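Local coordinates for protein endo-beta-1,4-mannanase (Alicyclobacillus acidocaldarius, PDB 4CD8) that hydrolyses internal beta-1,4-mannosidic linkages of mannans as a GH113 endo-beta-mannanase built on a TIM-barrel fold, at residues G22-M36 with V69-A83. Residues are numbered along the deposited sequence; the frame is centred on the assembly and turned at random.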
ATOM      1  N   GLY A  22      -2.712  -4.926 -10.619  1.00 19.25           N
ATOM      2  CA  GLY A  22      -2.797  -6.358 -10.654  1.00 19.17           C
ATOM      3  C   GLY A  22      -3.923  -6.870 -11.517  1.00 19.15           C
ATOM      4  O   GLY A  22      -4.745  -7.692 -11.086  1.00 18.41           O
ATOM      5  N   GLN A  23      -3.946  -6.387 -12.756  1.00 20.81           N
ATOM      6  CA  GLN A  23      -4.878  -6.885 -13.742  1.00 20.66           C
ATOM      7  C   GLN A  23      -4.526  -8.307 -14.066  1.00 17.09           C
ATOM      8  O   GLN A  23      -3.325  -8.683 -14.117  1.00 20.84           O
ATOM      9  CB  GLN A  23      -4.741  -6.092 -15.036  1.00 27.58           C
ATOM     10  CG  GLN A  23      -5.098  -4.633 -14.995  1.00 34.52           C
ATOM     11  CD  GLN A  23      -5.063  -4.050 -16.411  1.00 57.06           C
ATOM     12  OE1 GLN A  23      -6.102  -3.884 -17.049  1.00 60.09           O
ATOM     13  NE2 GLN A  23      -3.864  -3.813 -16.927  1.00 42.70           N
ATOM     14  N   HIS A  24      -5.574  -9.096 -14.302  1.00 19.22           N
ATOM     15  CA  HIS A  24      -5.435 -10.494 -14.615  1.00 19.85           C
ATOM     16  C   HIS A  24      -4.381 -10.740 -15.694  1.00 20.31           C
ATOM     17  O   HIS A  24      -4.417 -10.126 -16.771  1.00 22.26           O
ATOM     18  CB  HIS A  24      -6.767 -11.038 -15.135  1.00 22.09           C
ATOM     19  CG  HIS A  24      -6.755 -12.504 -15.381  1.00 20.30           C
ATOM     20  ND1 HIS A  24      -6.858 -13.066 -16.643  1.00 25.72           N
ATOM     21  CD2 HIS A  24      -6.665 -13.535 -14.512  1.00 21.76           C
ATOM     22  CE1 HIS A  24      -6.804 -14.379 -16.538  1.00 20.09           C
ATOM     23  NE2 HIS A  24      -6.707 -14.688 -15.251  1.00 28.70           N
ATOM     24  N   GLY A  25      -3.494 -11.691 -15.419  1.00 22.12           N
ATOM     25  CA  GLY A  25      -2.439 -12.120 -16.354  1.00 19.17           C
ATOM     26  C   GLY A  25      -1.165 -11.301 -16.346  1.00 21.63           C
ATOM     27  O   GLY A  25      -0.165 -11.743 -16.874  1.00 23.69           O
ATOM     28  N   THR A  26      -1.185 -10.099 -15.784  1.00 18.61           N
ATOM     29  CA  THR A  26      -0.010  -9.239 -15.900  1.00 18.51           C
ATOM     30  C   THR A  26       1.200  -9.712 -15.083  1.00 21.37           C
ATOM     31  O   THR A  26       2.345  -9.453 -15.453  1.00 24.20           O
ATOM     32  CB  THR A  26      -0.322  -7.766 -15.588  1.00 21.54           C
ATOM     33  OG1 THR A  26      -0.801  -7.630 -14.249  1.00 20.35           O
ATOM     34  CG2 THR A  26      -1.367  -7.210 -16.580  1.00 23.49           C
ATOM     35  N   TRP A  27       0.943 -10.389 -13.974  1.00 20.21           N
ATOM     36  CA  TRP A  27       2.041 -10.856 -13.131  1.00 19.96           C
ATOM     37  C   TRP A  27       2.654 -12.195 -13.584  1.00 19.00           C
ATOM     38  O   TRP A  27       3.756 -12.560 -13.170  1.00 19.66           O
ATOM     39  CB  TRP A  27       1.572 -10.966 -11.690  1.00 18.19           C
ATOM     40  CG  TRP A  27       1.204  -9.689 -11.023  1.00 16.56           C
ATOM     41  CD1 TRP A  27       1.069  -8.446 -11.592  1.00 18.47           C
ATOM     42  CD2 TRP A  27       0.866  -9.520  -9.625  1.00 17.03           C
ATOM     43  NE1 TRP A  27       0.681  -7.531 -10.647  1.00 17.97           N
ATOM     44  CE2 TRP A  27       0.560  -8.162  -9.432  1.00 18.63           C
ATOM     45  CE3 TRP A  27       0.797 -10.394  -8.527  1.00 16.20           C
ATOM     46  CZ2 TRP A  27       0.137  -7.653  -8.218  1.00 17.25           C
ATOM     47  CZ3 TRP A  27       0.421  -9.879  -7.314  1.00 17.64           C
ATOM     48  CH2 TRP A  27       0.113  -8.513  -7.157  1.00 15.27           C
ATOM     49  N   GLY A  28       1.958 -12.903 -14.471  1.00 16.38           N
ATOM     50  CA  GLY A  28       2.510 -14.112 -15.050  1.00 22.12           C
ATOM     51  C   GLY A  28       3.383 -13.888 -16.279  1.00 21.22           C
ATOM     52  O   GLY A  28       3.870 -14.808 -16.855  1.00 34.58           O
ATOM     53  N   THR A  29       3.616 -12.641 -16.640  1.00 22.50           N
ATOM     54  CA  THR A  29       4.410 -12.327 -17.799  1.00 21.32           C
ATOM     55  C   THR A  29       5.915 -12.349 -17.492  1.00 24.57           C
ATOM     56  O   THR A  29       6.354 -12.198 -16.356  1.00 21.41           O
ATOM     57  CB  THR A  29       4.067 -10.920 -18.324  1.00 20.03           C
ATOM     58  OG1 THR A  29       4.371  -9.968 -17.317  1.00 25.53           O
ATOM     59  CG2 THR A  29       2.611 -10.789 -18.620  1.00 18.69           C
ATOM     60  N   ASP A  30       6.689 -12.523 -18.566  1.00 22.77           N
ATOM     61  CA  ASP A  30       8.143 -12.409 -18.523  1.00 30.38           C
ATOM     62  C   ASP A  30       8.548 -11.045 -18.011  1.00 25.25           C
ATOM     63  O   ASP A  30       9.511 -10.927 -17.265  1.00 25.51           O
ATOM     64  CB  ASP A  30       8.759 -12.604 -19.923  1.00 31.56           C
ATOM     65  CG  ASP A  30       8.599 -14.034 -20.438  1.00 37.57           C
ATOM     66  OD1 ASP A  30       8.355 -14.918 -19.578  1.00 42.35           O
ATOM     67  OD2 ASP A  30       8.713 -14.282 -21.681  1.00 52.36           O
ATOM     68  N   GLU A  31       7.787 -10.032 -18.421  1.00 20.75           N
ATOM     69  CA  GLU A  31       8.065  -8.650 -18.051  1.00 28.80           C
ATOM     70  C   GLU A  31       7.986  -8.503 -16.548  1.00 22.86           C
ATOM     71  O   GLU A  31       8.863  -7.891 -15.927  1.00 22.23           O
ATOM     72  CB  GLU A  31       7.089  -7.662 -18.761  1.00 31.99           C
ATOM     73  CG  GLU A  31       7.306  -7.482 -20.277  1.00 35.02           C
ATOM     74  CD  GLU A  31       6.437  -8.400 -21.144  1.00 48.78           C
ATOM     75  OE1 GLU A  31       6.148  -9.558 -20.745  1.00 45.59           O
ATOM     76  OE2 GLU A  31       6.032  -7.963 -22.249  1.00 64.17           O
ATOM     77  N   ALA A  32       6.936  -9.070 -15.974  1.00 22.37           N
ATOM     78  CA  ALA A  32       6.718  -8.994 -14.511  1.00 18.40           C
ATOM     79  C   ALA A  32       7.872  -9.633 -13.750  1.00 20.93           C
ATOM     80  O   ALA A  32       8.340  -9.081 -12.768  1.00 19.19           O
ATOM     81  CB  ALA A  32       5.407  -9.642 -14.115  1.00 18.75           C
ATOM     82  N   ARG A  33       8.321 -10.779 -14.223  1.00 19.69           N
ATOM     83  CA  ARG A  33       9.415 -11.495 -13.569  1.00 23.92           C
ATOM     84  C   ARG A  33      10.697 -10.724 -13.686  1.00 19.17           C
ATOM     85  O   ARG A  33      11.425 -10.602 -12.719  1.00 21.08           O
ATOM     86  CB  ARG A  33       9.545 -12.931 -14.106  1.00 25.89           C
ATOM     87  CG  ARG A  33       8.313 -13.800 -13.796  1.00 28.09           C
ATOM     88  CD  ARG A  33       8.479 -15.267 -14.159  1.00 35.28           C
ATOM     89  NE  ARG A  33       9.236 -16.034 -13.155  1.00 39.33           N
ATOM     90  CZ  ARG A  33       8.777 -16.428 -11.958  1.00 33.90           C
ATOM     91  NH1 ARG A  33       7.540 -16.137 -11.541  1.00 34.27           N
ATOM     92  NH2 ARG A  33       9.577 -17.113 -11.142  1.00 38.00           N
ATOM     93  N   ALA A  34      10.955 -10.109 -14.837  1.00 20.99           N
ATOM     94  CA  ALA A  34      12.115  -9.267 -14.981  1.00 19.48           C
ATOM     95  C   ALA A  34      12.037  -8.022 -14.085  1.00 16.48           C
ATOM     96  O   ALA A  34      13.041  -7.600 -13.482  1.00 19.83           O
ATOM     97  CB  ALA A  34      12.279  -8.873 -16.448  1.00 23.22           C
ATOM     98  N   SER A  35      10.855  -7.430 -13.989  1.00 17.74           N
ATOM     99  CA  SER A  35      10.677  -6.234 -13.187  1.00 19.33           C
ATOM    100  C   SER A  35      10.942  -6.537 -11.726  1.00 18.71           C
ATOM    101  O   SER A  35      11.620  -5.761 -11.037  1.00 17.78           O
ATOM    102  CB  SER A  35       9.280  -5.659 -13.346  1.00 21.85           C
ATOM    103  OG  SER A  35       9.175  -4.521 -12.513  1.00 18.31           O
ATOM    104  N   MET A  36      10.415  -7.669 -11.278  1.00 15.70           N
ATOM    105  CA  MET A  36      10.659  -8.128  -9.877  1.00 17.28           C
ATOM    106  C   MET A  36      12.132  -8.356  -9.602  1.00 15.88           C
ATOM    107  O   MET A  36      12.624  -7.988  -8.512  1.00 16.47           O
ATOM    108  CB  MET A  36       9.837  -9.372  -9.565  1.00 15.16           C
ATOM    109  CG  MET A  36      10.028  -9.837  -8.119  1.00 18.24           C
ATOM    110  SD  MET A  36       9.363  -8.725  -6.854  1.00 17.69           S
ATOM    111  CE  MET A  36       7.608  -9.088  -7.023  1.00 18.66           C
ATOM    112  N   VAL A  69     -10.787 -10.366 -13.638  1.00 18.96           N
ATOM    113  CA  VAL A  69     -10.499  -8.995 -13.270  1.00 20.23           C
ATOM    114  C   VAL A  69      -9.082  -8.861 -12.756  1.00 19.76           C
ATOM    115  O   VAL A  69      -8.256  -8.153 -13.345  1.00 22.06           O
ATOM    116  CB  VAL A  69     -11.509  -8.518 -12.221  1.00 27.26           C
ATOM    117  CG1 VAL A  69     -11.128  -7.138 -11.674  1.00 22.00           C
ATOM    118  CG2 VAL A  69     -12.918  -8.566 -12.836  1.00 25.57           C
ATOM    119  N   THR A  70      -8.786  -9.581 -11.678  1.00 20.83           N
ATOM    120  CA  THR A  70      -7.471  -9.464 -11.056  1.00 17.27           C
ATOM    121  C   THR A  70      -6.552 -10.644 -11.400  1.00 17.28           C
ATOM    122  O   THR A  70      -6.987 -11.677 -11.920  1.00 18.73           O
ATOM    123  CB  THR A  70      -7.566  -9.417  -9.499  1.00 20.20           C
ATOM    124  OG1 THR A  70      -7.893 -10.728  -9.007  1.00 19.46           O
ATOM    125  CG2 THR A  70      -8.604  -8.448  -9.077  1.00 21.78           C
ATOM    126  N   VAL A  71      -5.287 -10.486 -11.016  1.00 19.57           N
ATOM    127  CA  VAL A  71      -4.342 -11.583 -10.991  1.00 19.19           C
ATOM    128  C   VAL A  71      -4.983 -12.799 -10.296  1.00 15.13           C
ATOM    129  O   VAL A  71      -5.736 -12.668  -9.363  1.00 19.31           O
ATOM    130  CB  VAL A  71      -3.028 -11.203 -10.275  1.00 17.22           C
ATOM    131  CG1 VAL A  71      -2.213 -10.284 -11.149  1.00 18.28           C
ATOM    132  CG2 VAL A  71      -3.282 -10.548  -8.917  1.00 15.26           C
ATOM    133  N   SER A  72      -4.735 -13.966 -10.851  1.00 17.25           N
ATOM    134  CA  SER A  72      -5.187 -15.207 -10.273  1.00 17.21           C
ATOM    135  C   SER A  72      -4.442 -15.522  -8.995  1.00 18.87           C
ATOM    136  O   SER A  72      -3.356 -14.988  -8.742  1.00 17.55           O
ATOM    137  CB  SER A  72      -4.979 -16.372 -11.225  1.00 20.52           C
ATOM    138  OG  SER A  72      -3.613 -16.597 -11.440  1.00 19.90           O
ATOM    139  N   ASP A  73      -5.018 -16.432  -8.211  1.00 16.79           N
ATOM    140  CA  ASP A  73      -4.305 -16.901  -7.025  1.00 18.16           C
ATOM    141  C   ASP A  73      -2.898 -17.462  -7.420  1.00 17.35           C
ATOM    142  O   ASP A  73      -1.901 -17.271  -6.705  1.00 20.28           O
ATOM    143  CB  ASP A  73      -5.095 -17.989  -6.318  1.00 17.08           C
ATOM    144  CG  ASP A  73      -6.386 -17.495  -5.649  1.00 19.45           C
ATOM    145  OD1 ASP A  73      -6.630 -16.255  -5.588  1.00 18.70           O
ATOM    146  OD2 ASP A  73      -7.160 -18.377  -5.148  1.00 21.76           O
ATOM    147  N   ASP A  74      -2.817 -18.200  -8.521  1.00 18.87           N
ATOM    148  CA  ASP A  74      -1.530 -18.737  -8.997  1.00 20.03           C
ATOM    149  C   ASP A  74      -0.529 -17.649  -9.375  1.00 18.36           C
ATOM    150  O   ASP A  74       0.673 -17.796  -9.142  1.00 20.24           O
ATOM    151  CB  ASP A  74      -1.734 -19.637 -10.216  1.00 22.45           C
ATOM    152  CG  ASP A  74      -2.283 -21.037  -9.882  1.00 24.91           C
ATOM    153  OD1 ASP A  74      -2.397 -21.407  -8.712  1.00 30.03           O
ATOM    154  OD2 ASP A  74      -2.607 -21.786 -10.839  1.00 35.71           O
ATOM    155  N   GLU A  75      -1.019 -16.562  -9.973  1.00 17.78           N
ATOM    156  CA  GLU A  75      -0.157 -15.414 -10.282  1.00 18.18           C
ATOM    157  C   GLU A  75       0.396 -14.790  -9.008  1.00 16.60           C
ATOM    158  O   GLU A  75       1.567 -14.405  -8.965  1.00 16.96           O
ATOM    159  CB  GLU A  75      -0.895 -14.348 -11.041  1.00 19.05           C
ATOM    160  CG  GLU A  75      -1.076 -14.672 -12.519  1.00 20.17           C
ATOM    161  CD  GLU A  75      -1.706 -13.505 -13.257  1.00 18.07           C
ATOM    162  OE1 GLU A  75      -0.942 -12.618 -13.747  1.00 19.80           O
ATOM    163  OE2 GLU A  75      -2.966 -13.462 -13.309  1.00 21.86           O
ATOM    164  N   ILE A  76      -0.473 -14.659  -8.002  1.00 16.83           N
ATOM    165  CA  ILE A  76      -0.036 -14.163  -6.686  1.00 15.02           C
ATOM    166  C   ILE A  76       1.038 -15.082  -6.096  1.00 16.99           C
ATOM    167  O   ILE A  76       2.116 -14.606  -5.663  1.00 18.00           O
ATOM    168  CB  ILE A  76      -1.218 -13.963  -5.725  1.00 15.54           C
ATOM    169  CG1 ILE A  76      -2.171 -12.894  -6.281  1.00 16.88           C
ATOM    170  CG2 ILE A  76      -0.718 -13.585  -4.328  1.00 17.28           C
ATOM    171  CD1 ILE A  76      -3.499 -12.793  -5.567  1.00 19.58           C
ATOM    172  N   ALA A  77       0.771 -16.372  -6.092  1.00 16.40           N
ATOM    173  CA  ALA A  77       1.743 -17.338  -5.602  1.00 15.36           C
ATOM    174  C   ALA A  77       3.049 -17.278  -6.358  1.00 18.28           C
ATOM    175  O   ALA A  77       4.108 -17.357  -5.745  1.00 20.06           O
ATOM    176  CB  ALA A  77       1.177 -18.752  -5.624  1.00 19.45           C
ATOM    177  N   SER A  78       2.982 -17.125  -7.690  1.00 17.13           N
ATOM    178  CA  SER A  78       4.191 -17.032  -8.473  1.00 19.92           C
ATOM    179  C   SER A  78       5.040 -15.827  -8.074  1.00 17.95           C
ATOM    180  O   SER A  78       6.270 -15.922  -7.985  1.00 20.00           O
ATOM    181  CB  SER A  78       3.886 -16.978  -9.984  1.00 27.81           C
ATOM    182  OG  SER A  78       3.352 -18.213 -10.380  1.00 35.91           O
ATOM    183  N   MET A  79       4.396 -14.683  -7.904  1.00 18.56           N
ATOM    184  CA  MET A  79       5.153 -13.476  -7.568  1.00 18.24           C
ATOM    185  C   MET A  79       5.685 -13.571  -6.147  1.00 18.57           C
ATOM    186  O   MET A  79       6.800 -13.151  -5.875  1.00 16.55           O
ATOM    187  CB  MET A  79       4.337 -12.222  -7.744  1.00 19.96           C
ATOM    188  CG  MET A  79       4.314 -11.726  -9.179  1.00 24.27           C
ATOM    189  SD  MET A  79       5.927 -11.234  -9.819  1.00 28.20           S
ATOM    190  CE  MET A  79       6.196 -12.636 -10.878  1.00 19.85           C
ATOM    191  N   ALA A  80       4.887 -14.108  -5.248  1.00 16.45           N
ATOM    192  CA  ALA A  80       5.391 -14.257  -3.881  1.00 16.37           C
ATOM    193  C   ALA A  80       6.588 -15.199  -3.825  1.00 14.68           C
ATOM    194  O   ALA A  80       7.562 -14.964  -3.065  1.00 16.37           O
ATOM    195  CB  ALA A  80       4.298 -14.740  -2.961  1.00 16.82           C
ATOM    196  N   GLU A  81       6.516 -16.287  -4.578  1.00 15.30           N
ATOM    197  CA  GLU A  81       7.591 -17.303  -4.546  1.00 17.85           C
ATOM    198  C   GLU A  81       8.890 -16.727  -5.116  1.00 17.16           C
ATOM    199  O   GLU A  81       9.988 -16.929  -4.574  1.00 17.93           O
ATOM    200  CB  GLU A  81       7.102 -18.528  -5.288  1.00 22.55           C
ATOM    201  CG  GLU A  81       8.071 -19.640  -5.556  1.00 27.96           C
ATOM    202  CD  GLU A  81       7.472 -20.616  -6.556  1.00 33.69           C
ATOM    203  OE1 GLU A  81       6.371 -21.118  -6.258  1.00 41.45           O
ATOM    204  OE2 GLU A  81       8.062 -20.829  -7.643  1.00 41.25           O
ATOM    205  N   LEU A  82       8.754 -15.939  -6.179  1.00 16.44           N
ATOM    206  CA  LEU A  82       9.886 -15.276  -6.789  1.00 16.23           C
ATOM    207  C   LEU A  82      10.495 -14.240  -5.817  1.00 15.75           C
ATOM    208  O   LEU A  82      11.701 -14.201  -5.591  1.00 15.57           O
ATOM    209  CB  LEU A  82       9.417 -14.593  -8.087  1.00 15.32           C
ATOM    210  CG  LEU A  82      10.493 -13.779  -8.818  1.00 18.29           C
ATOM    211  CD1 LEU A  82      11.720 -14.635  -9.163  1.00 18.87           C
ATOM    212  CD2 LEU A  82       9.915 -13.142 -10.092  1.00 20.21           C
ATOM    213  N   ALA A  83       9.641 -13.414  -5.224  1.00 14.30           N
ATOM    214  CA  ALA A  83      10.111 -12.410  -4.276  1.00 14.74           C
ATOM    215  C   ALA A  83      10.838 -13.098  -3.135  1.00 15.85           C
ATOM    216  O   ALA A  83      11.927 -12.670  -2.729  1.00 16.87           O
ATOM    217  CB  ALA A  83       8.975 -11.582  -3.714  1.00 16.79           C
TER
HETATM  218  O   HOH W   1       7.745 -17.733  -9.340  1.00 35.99           O
HETATM  219  O   HOH W   2       9.713 -18.488  -8.032  1.00 43.21           O
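G22 and H24 clasp V69 and V71 through two backbone bonds, V71 N to G22 O (2.8 Å) and H24 N to V69 O (3.0 Å), which bridge Q23 to T70; after the turn and loop that follow, helix 30-36 packs beside helix 73-83 at -28°, the short axes 10.6 Å apart at closest approach. How one buried carboxylate can organise a turn is well illustrated by E75. Its OE2 takes G25 N on the syn side at 2.8 Å and, from above the carboxylate plane, S72 N, while E75 N is bonded to S72 OG; S72 and E75 thus form a capping box whose acid also holds the other segment. OE1 receives weaker, bent bonds from W27 N and G28 N, just after the type II turn Q23-T26. A glutamine in place of E75 swaps one carboxylate oxygen for an NH2 that would probably face N-H donors, leaving either G25 N and S72 N or W27 N and G28 N without their acceptor. At the turn, the H24 ring presents its CD2 edge to T70 O, in plane, at 3.2 Å.

Deeper in, V71 CG1 stands over one face of the W27 indole, 3.5 Å from the five-membered ring centroid, a CH-pi contact. M79 lays CG against W27 CB at 3.8 Å, and the bend at chi2 (-63°) carries SD on to M36 CE. L82 CD2 packs against M36 CB and also covers one face of the R33 guanidinium, over its centre; a water at that group's edge links R33 NH2 to S78 O.

These are the first two helices packed outside a TIM barrel: W27 and M36 rest on L49 of strand 46-55, M79 on F18 of strand 13-18, and I76 turns to Y134 and V137 of helix 120-140, while W27 NE1 bonds G19 O, next to F20 of the sugar pocket.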